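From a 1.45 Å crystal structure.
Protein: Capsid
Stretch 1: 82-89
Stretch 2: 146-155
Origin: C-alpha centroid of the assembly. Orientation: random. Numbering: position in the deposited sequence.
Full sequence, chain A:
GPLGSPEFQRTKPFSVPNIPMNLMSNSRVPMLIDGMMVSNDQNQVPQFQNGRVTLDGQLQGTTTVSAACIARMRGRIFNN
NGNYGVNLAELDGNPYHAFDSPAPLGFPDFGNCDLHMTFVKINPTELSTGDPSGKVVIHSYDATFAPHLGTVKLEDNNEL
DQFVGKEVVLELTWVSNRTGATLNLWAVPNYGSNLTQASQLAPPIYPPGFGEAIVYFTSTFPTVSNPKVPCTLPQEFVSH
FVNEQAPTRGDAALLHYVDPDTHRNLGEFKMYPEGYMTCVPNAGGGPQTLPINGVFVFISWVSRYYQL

Stretch 1 (82-89) GNYGVNLA
Stretch 2, residues 146-155: APHLGTVKLE

In this capsid protein, strands built around Y84-L88 and T151-K153 run antiparallel, their axes 145° apart and 4.2 Å at closest approach, burying 530 Å² in total. Register pairs G85 with K153 (CA-CA 4.1 Å), V86 with V152 (5.5 Å) and N87 with T151 (4.8 Å). V86 N donates to V152 O (2.9 Å) and V152 N returns to V86 O (3.2 Å); L88 N reaches G150 O (2.8 Å, nearly straight at 172°), and L154 N reaches Y84 O (2.9 Å). Y84 N and L154 O are 4.2 Å apart, and water 1 bridges them, accepting from Y84 N (2.8 Å) and donating to L154 O (2.7 Å). The tight spot is G85, almost fully extended (phi/psi -166/-179): its CA lies 3.0 Å from V152 O, and a CB there would clash with that oxygen at 2.8 Å.

Y84, V86 (phi/psi -125/131), V152 (-133/147) and L154 share one face, where the buried valines and leucine suit apolar packing. V86 (chi1 t) sets CG2 against L154 CD1 (3.5 Å), L154 having chi1 -89° and chi2 p; V86 CB lies 4.3 Å from V152 CG2 (V152 chi1 m). Y84 (m, chi2 -97°) packs its CB 4.1 Å from L154 CB, while its ring leads away. Farther along, L88 (m, t) points toward stretch 2; its CD1 rests against neighbouring carbons, P147 CB (3.6 Å) and V152 CG1 (4.2 Å).

P147-L149 form a 3-10 turn, closed by G150 N to P147 O (2.9 Å). G150, at phi/psi 103/2, suits glycine because a CB would jam against the preceding carbonyl. On the other face N87 (m, chi2 -50°) brings OD1 3.3 Å from T151 CG2 (T151 chi1 p); water 2 donates to N87 OD1 (3.0 Å) and G150 O (2.7 Å). K153 points away overall, though its CB still lies 4.0 Å from Y84 O; its all-trans chain ends with NZ near N83.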

# COMPACT_ATOMS: atom_id res chain seq x y z
N GLY A 82 15.74 17.31 26.98
CA GLY A 82 14.53 16.90 27.68
C GLY A 82 13.35 16.51 26.80
O GLY A 82 12.23 16.35 27.29
N ASN A 83 13.60 16.35 25.51
CA ASN A 83 12.53 16.03 24.57
C ASN A 83 12.95 15.00 23.54
O ASN A 83 14.10 14.97 23.10
CB ASN A 83 12.01 17.29 23.89
CG ASN A 83 11.34 18.25 24.85
OD1 ASN A 83 11.94 19.21 25.32
ND2 ASN A 83 10.08 17.97 25.17
N TYR A 84 12.00 14.16 23.15
CA TYR A 84 12.26 13.12 22.16
C TYR A 84 11.86 13.60 20.77
O TYR A 84 11.06 14.52 20.62
CB TYR A 84 11.50 11.85 22.51
CG TYR A 84 11.89 11.26 23.86
CD1 TYR A 84 12.81 10.23 23.94
CD2 TYR A 84 11.33 11.74 25.03
CE1 TYR A 84 13.17 9.70 25.17
CE2 TYR A 84 11.68 11.21 26.26
CZ TYR A 84 12.60 10.19 26.32
OH TYR A 84 12.96 9.66 27.54
N GLY A 85 12.43 12.97 19.76
CA GLY A 85 12.10 13.31 18.39
C GLY A 85 12.59 12.27 17.42
O GLY A 85 13.19 11.25 17.81
N VAL A 86 12.34 12.52 16.14
CA VAL A 86 12.89 11.70 15.08
C VAL A 86 13.65 12.57 14.08
O VAL A 86 13.13 13.61 13.64
CB VAL A 86 11.78 10.89 14.34
CG1 VAL A 86 12.36 10.20 13.11
CG2 VAL A 86 11.15 9.87 15.28
N ASN A 87 14.87 12.15 13.75
CA ASN A 87 15.60 12.69 12.61
C ASN A 87 15.17 11.92 11.38
O ASN A 87 15.47 10.73 11.25
CB ASN A 87 17.12 12.54 12.81
CG ASN A 87 17.65 13.45 13.89
OD1 ASN A 87 17.38 14.64 13.89
ND2 ASN A 87 18.39 12.87 14.84
N LEU A 88 14.48 12.59 10.47
CA LEU A 88 13.81 11.93 9.35
C LEU A 88 14.74 11.54 8.21
O LEU A 88 15.74 12.21 7.93
CB LEU A 88 12.70 12.83 8.81
CG LEU A 88 11.53 13.13 9.76
CD1 LEU A 88 10.69 14.30 9.24
CD2 LEU A 88 10.67 11.88 9.95
N ALA A 89 14.37 10.44 7.56
CA ALA A 89 14.99 10.00 6.32
C ALA A 89 13.88 9.61 5.34
O ALA A 89 12.70 9.56 5.71
CB ALA A 89 15.91 8.80 6.59
N ALA A 146 8.87 20.08 12.50
CA ALA A 146 9.71 20.71 11.49
C ALA A 146 10.24 19.70 10.46
O ALA A 146 11.45 19.63 10.20
CB ALA A 146 10.88 21.45 12.17
N PRO A 147 9.34 18.91 9.85
CA PRO A 147 9.82 17.83 8.98
C PRO A 147 10.64 18.34 7.79
O PRO A 147 11.56 17.66 7.35
CB PRO A 147 8.53 17.14 8.52
CG PRO A 147 7.45 18.20 8.68
CD PRO A 147 7.86 18.94 9.93
N HIS A 148 10.32 19.53 7.29
CA HIS A 148 11.07 20.12 6.18
C HIS A 148 12.51 20.39 6.60
O HIS A 148 13.41 20.41 5.75
CB HIS A 148 10.39 21.42 5.73
CG HIS A 148 10.97 22.01 4.49
ND1 HIS A 148 11.05 21.31 3.30
CD2 HIS A 148 11.45 23.25 4.23
CE1 HIS A 148 11.57 22.09 2.37
NE2 HIS A 148 11.82 23.27 2.91
N LEU A 149 12.72 20.62 7.89
CA LEU A 149 14.05 20.85 8.45
C LEU A 149 14.71 19.54 8.86
O LEU A 149 15.87 19.52 9.27
CB LEU A 149 13.98 21.78 9.67
CG LEU A 149 13.69 23.26 9.43
CD1 LEU A 149 12.35 23.45 8.75
CD2 LEU A 149 13.73 24.02 10.75
N GLY A 150 13.94 18.45 8.79
CA GLY A 150 14.46 17.13 9.09
C GLY A 150 14.10 16.53 10.44
O GLY A 150 14.55 15.42 10.75
N THR A 151 13.31 17.24 11.24
CA THR A 151 12.99 16.75 12.59
C THR A 151 11.53 16.96 13.00
O THR A 151 10.91 17.96 12.64
CB THR A 151 13.90 17.40 13.68
OG1 THR A 151 13.63 18.80 13.77
CG2 THR A 151 15.37 17.18 13.36
N VAL A 152 11.00 16.01 13.77
CA VAL A 152 9.72 16.19 14.45
C VAL A 152 9.84 15.75 15.90
O VAL A 152 10.58 14.82 16.22
CB VAL A 152 8.56 15.43 13.75
CG1 VAL A 152 8.33 15.97 12.35
CG2 VAL A 152 8.83 13.92 13.74
N LYS A 153 9.10 16.43 16.77
CA LYS A 153 9.06 16.05 18.18
C LYS A 153 8.12 14.86 18.38
O LYS A 153 7.04 14.79 17.76
CB LYS A 153 8.60 17.24 19.05
CG LYS A 153 8.36 16.86 20.50
CD LYS A 153 7.93 18.05 21.34
CE LYS A 153 7.69 17.64 22.79
NZ LYS A 153 7.23 18.78 23.63
N LEU A 154 8.53 13.94 19.24
CA LEU A 154 7.69 12.84 19.70
C LEU A 154 7.19 13.14 21.11
O LEU A 154 7.97 13.58 21.96
CB LEU A 154 8.50 11.54 19.73
CG LEU A 154 8.51 10.72 18.43
CD1 LEU A 154 8.72 11.57 17.18
CD2 LEU A 154 9.55 9.61 18.54
N GLU A 155 5.91 12.91 21.37
CA GLU A 155 5.39 13.05 22.73
C GLU A 155 5.96 11.93 23.60
O GLU A 155 5.96 10.77 23.21
CB GLU A 155 3.86 13.01 22.73
CG GLU A 155 3.24 14.15 21.95
CD GLU A 155 3.70 15.50 22.47
OE1 GLU A 155 3.41 15.80 23.65
OE2 GLU A 155 4.38 16.24 21.73
O HOH W 1 9.39 14.57 24.03
O HOH W 2 17.26 15.32 11.00
O HOH W 3 17.07 14.25 9.33